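Local coordinates for protein fibrillarin-like rRNA/tRNA 2'-O-methyltransferase (Aeropyrum pernix, PDB 4DF3) that probably uses S-adenosylmethionine to methylate ribose 2'-hydroxyls of rRNA and tRNA at sites chosen by a guide RNA, at residues R104-E109 with F129-D134. The protein carries 2 engineered substitutions. Residues are numbered along the deposited sequence; the frame is centred on the assembly and turned at random.
With SAM (S-adenosylmethionine), chain C.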
loop_
_atom_site.group_PDB
_atom_site.type_symbol
_atom_site.label_atom_id
_atom_site.label_comp_id
_atom_site.label_asym_id
_atom_site.label_seq_id
_atom_site.Cartn_x
_atom_site.Cartn_y
_atom_site.Cartn_z
ATOM N N ARG A 104 -8.481 -7.196 -6.945
ATOM C CA ARG A 104 -8.965 -7.472 -5.610
ATOM C C ARG A 104 -7.872 -7.121 -4.612
ATOM O O ARG A 104 -6.678 -7.409 -4.812
ATOM C CB ARG A 104 -9.286 -8.940 -5.424
ATOM C CG ARG A 104 -10.395 -9.447 -6.253
ATOM C CD ARG A 104 -10.929 -10.740 -5.657
ATOM N NE ARG A 104 -12.176 -11.031 -6.339
ATOM C CZ ARG A 104 -12.794 -12.207 -6.337
ATOM N NH1 ARG A 104 -12.294 -13.230 -5.648
ATOM N NH2 ARG A 104 -13.940 -12.330 -6.997
ATOM N N ILE A 105 -8.280 -6.564 -3.492
ATOM C CA ILE A 105 -7.376 -6.544 -2.325
ATOM C C ILE A 105 -7.935 -7.437 -1.239
ATOM O O ILE A 105 -9.086 -7.203 -0.739
ATOM C CB ILE A 105 -7.350 -5.180 -1.713
ATOM C CG1 ILE A 105 -6.775 -4.210 -2.679
ATOM C CG2 ILE A 105 -6.456 -5.168 -0.435
ATOM C CD1 ILE A 105 -7.012 -2.915 -2.309
ATOM N N TYR A 106 -7.158 -8.442 -0.859
ATOM C CA TYR A 106 -7.553 -9.291 0.233
ATOM C C TYR A 106 -6.926 -8.672 1.453
ATOM O O TYR A 106 -5.665 -8.640 1.583
ATOM C CB TYR A 106 -7.034 -10.706 0.031
ATOM C CG TYR A 106 -7.651 -11.403 -1.146
ATOM C CD1 TYR A 106 -8.869 -12.141 -0.994
ATOM C CD2 TYR A 106 -6.964 -11.454 -2.366
ATOM C CE1 TYR A 106 -9.407 -12.851 -2.093
ATOM C CE2 TYR A 106 -7.516 -12.129 -3.453
ATOM C CZ TYR A 106 -8.738 -12.824 -3.290
ATOM O OH TYR A 106 -9.294 -13.539 -4.358
ATOM N N GLY A 107 -7.776 -8.117 2.317
ATOM C CA GLY A 107 -7.251 -7.299 3.415
ATOM C C GLY A 107 -7.319 -8.011 4.729
ATOM O O GLY A 107 -8.383 -8.137 5.300
ATOM N N VAL A 108 -6.164 -8.426 5.230
ATOM C CA VAL A 108 -6.065 -9.131 6.520
ATOM C C VAL A 108 -5.858 -8.151 7.661
ATOM O O VAL A 108 -4.946 -7.349 7.649
ATOM C CB VAL A 108 -4.911 -10.173 6.471
ATOM C CG1 VAL A 108 -4.729 -10.930 7.859
ATOM C CG2 VAL A 108 -5.072 -11.112 5.297
ATOM N N GLU A 109 -6.660 -8.285 8.707
ATOM C CA GLU A 109 -6.651 -7.376 9.848
ATOM C C GLU A 109 -7.174 -8.194 11.007
ATOM O O GLU A 109 -8.236 -8.878 10.839
ATOM C CB GLU A 109 -7.625 -6.197 9.590
ATOM C CG GLU A 109 -7.927 -5.302 10.805
ATOM C CD GLU A 109 -6.675 -4.766 11.436
ATOM O OE1 GLU A 109 -5.808 -4.112 10.743
ATOM O OE2 GLU A 109 -6.492 -5.070 12.640
ATOM N N PHE A 129 -11.724 -7.172 -0.198
ATOM C CA PHE A 129 -12.233 -8.405 0.460
ATOM C C PHE A 129 -11.580 -8.539 1.828
ATOM O O PHE A 129 -10.432 -9.039 1.952
ATOM C CB PHE A 129 -11.873 -9.638 -0.419
ATOM C CG PHE A 129 -12.734 -9.783 -1.661
ATOM C CD1 PHE A 129 -13.615 -10.870 -1.786
ATOM C CD2 PHE A 129 -12.648 -8.866 -2.723
ATOM C CE1 PHE A 129 -14.424 -11.030 -2.983
ATOM C CE2 PHE A 129 -13.490 -9.009 -3.896
ATOM C CZ PHE A 129 -14.358 -10.093 -3.993
ATOM N N PRO A 130 -12.265 -8.049 2.888
ATOM C CA PRO A 130 -11.638 -8.086 4.211
ATOM C C PRO A 130 -11.677 -9.538 4.751
ATOM O O PRO A 130 -12.640 -10.323 4.506
ATOM C CB PRO A 130 -12.516 -7.113 5.069
ATOM C CG PRO A 130 -13.352 -6.353 4.033
ATOM C CD PRO A 130 -13.574 -7.389 2.940
ATOM N N ILE A 131 -10.572 -9.883 5.411
ATOM C CA ILE A 131 -10.368 -11.148 6.083
ATOM C C ILE A 131 -10.007 -10.848 7.564
ATOM O O ILE A 131 -8.960 -10.190 7.887
ATOM C CB ILE A 131 -9.231 -11.894 5.374
ATOM C CG1 ILE A 131 -9.654 -12.130 3.935
ATOM C CG2 ILE A 131 -8.921 -13.264 6.042
ATOM C CD1 ILE A 131 -8.650 -12.928 3.190
ATOM N N LEU A 132 -10.875 -11.275 8.480
ATOM C CA LEU A 132 -10.547 -11.140 9.924
ATOM C C LEU A 132 -9.630 -12.255 10.338
ATOM O O LEU A 132 -10.034 -13.408 10.463
ATOM C CB LEU A 132 -11.842 -11.176 10.781
ATOM C CG LEU A 132 -11.682 -11.014 12.311
ATOM C CD1 LEU A 132 -11.393 -9.531 12.736
ATOM C CD2 LEU A 132 -12.871 -11.692 13.089
ATOM N N GLY A 133 -8.378 -11.953 10.522
ATOM C CA GLY A 133 -7.483 -13.014 10.904
ATOM C C GLY A 133 -6.151 -12.464 11.229
ATOM O O GLY A 133 -5.868 -11.291 10.930
ATOM N N ASP A 134 -5.341 -13.307 11.859
ATOM C CA ASP A 134 -4.036 -12.961 12.234
ATOM C C ASP A 134 -3.109 -13.372 11.092
ATOM O O ASP A 134 -3.046 -14.555 10.728
ATOM C CB ASP A 134 -3.716 -13.670 13.549
ATOM C CG ASP A 134 -2.418 -13.279 14.140
ATOM O OD1 ASP A 134 -1.436 -13.126 13.385
ATOM O OD2 ASP A 134 -2.335 -13.198 15.400
HETATM N N SAM C . -1.577 -0.335 6.235
HETATM C CA SAM C . -2.446 0.668 6.915
HETATM C C SAM C . -2.472 1.912 6.021
HETATM O O SAM C . -1.483 2.221 5.324
HETATM O OXT SAM C . -3.481 2.609 5.989
HETATM C CB SAM C . -1.912 1.071 8.333
HETATM C CG SAM C . -1.688 -0.236 9.075
HETATM S SD SAM C . -1.601 -0.122 10.884
HETATM C CE SAM C . 0.106 0.483 10.845
HETATM C "C5'" SAM C . -1.285 -1.868 11.337
HETATM C "C4'" SAM C . -2.557 -2.713 11.449
HETATM O "O4'" SAM C . -2.290 -4.114 11.449
HETATM C "C3'" SAM C . -3.415 -2.498 12.688
HETATM O "O3'" SAM C . -4.703 -2.122 12.188
HETATM C "C2'" SAM C . -3.355 -3.800 13.503
HETATM O "O2'" SAM C . -4.580 -4.096 14.136
HETATM C "C1'" SAM C . -3.056 -4.837 12.429
HETATM N N9 SAM C . -2.216 -5.968 12.870
HETATM C C8 SAM C . -1.138 -6.011 13.762
HETATM N N7 SAM C . -0.687 -7.322 13.835
HETATM C C5 SAM C . -1.445 -8.086 13.035
HETATM C C6 SAM C . -1.403 -9.436 12.727
HETATM N N6 SAM C . -0.502 -10.340 13.275
HETATM N N1 SAM C . -2.371 -9.793 11.799
HETATM C C2 SAM C . -3.335 -9.018 11.181
HETATM N N3 SAM C . -3.347 -7.672 11.504
HETATM C C4 SAM C . -2.435 -7.261 12.425
#
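Phe129 N donates to Ile105 O at 2.7 Å, the first of four backbone hydrogen bonds between the parallel strands. Gly107 follows by giving its N-H to Phe129 O and taking that of Ile131, and Glu109 N donates to Ile131 O; a fifth bond comes from the loop that follows, Gly133 N to Glu109 O at 3.1 Å. Among the side chains, Arg104 runs extended from CG to NE and lays its guanidinium on one face of the Phe129 ring, planes 29° apart, with NE 3.3 Å from CZ of Phe129. In the guanidinium plane, Arg104 NH1 reaches Tyr106 OH, which also bonds Glu146. An alanine in place of Arg104 would probably leave that face of Phe129 without its stacked cover and Tyr106 OH without one of its partners. The strands belong to a beta-alpha-beta unit of the Rossmann-like methyltransferase fold, connected through helix 112-121; strand 128-132 is one of the sheet's two edge strands. Apolar contacts join CD1 of Tyr106 to CB of Phe129 (4.0 Å) and CG2 of Val108 to CB of Ile131 (4.2 Å). At the C-terminal ends S-adenosylmethionine binds. Glu109 accepts hydrogen bonds from ribose O3' on OE1 and O2' on OE2 (2.6 Å), while Asp134 OD1 accepts one from adenine N6 and OD2 pairs with Arg136.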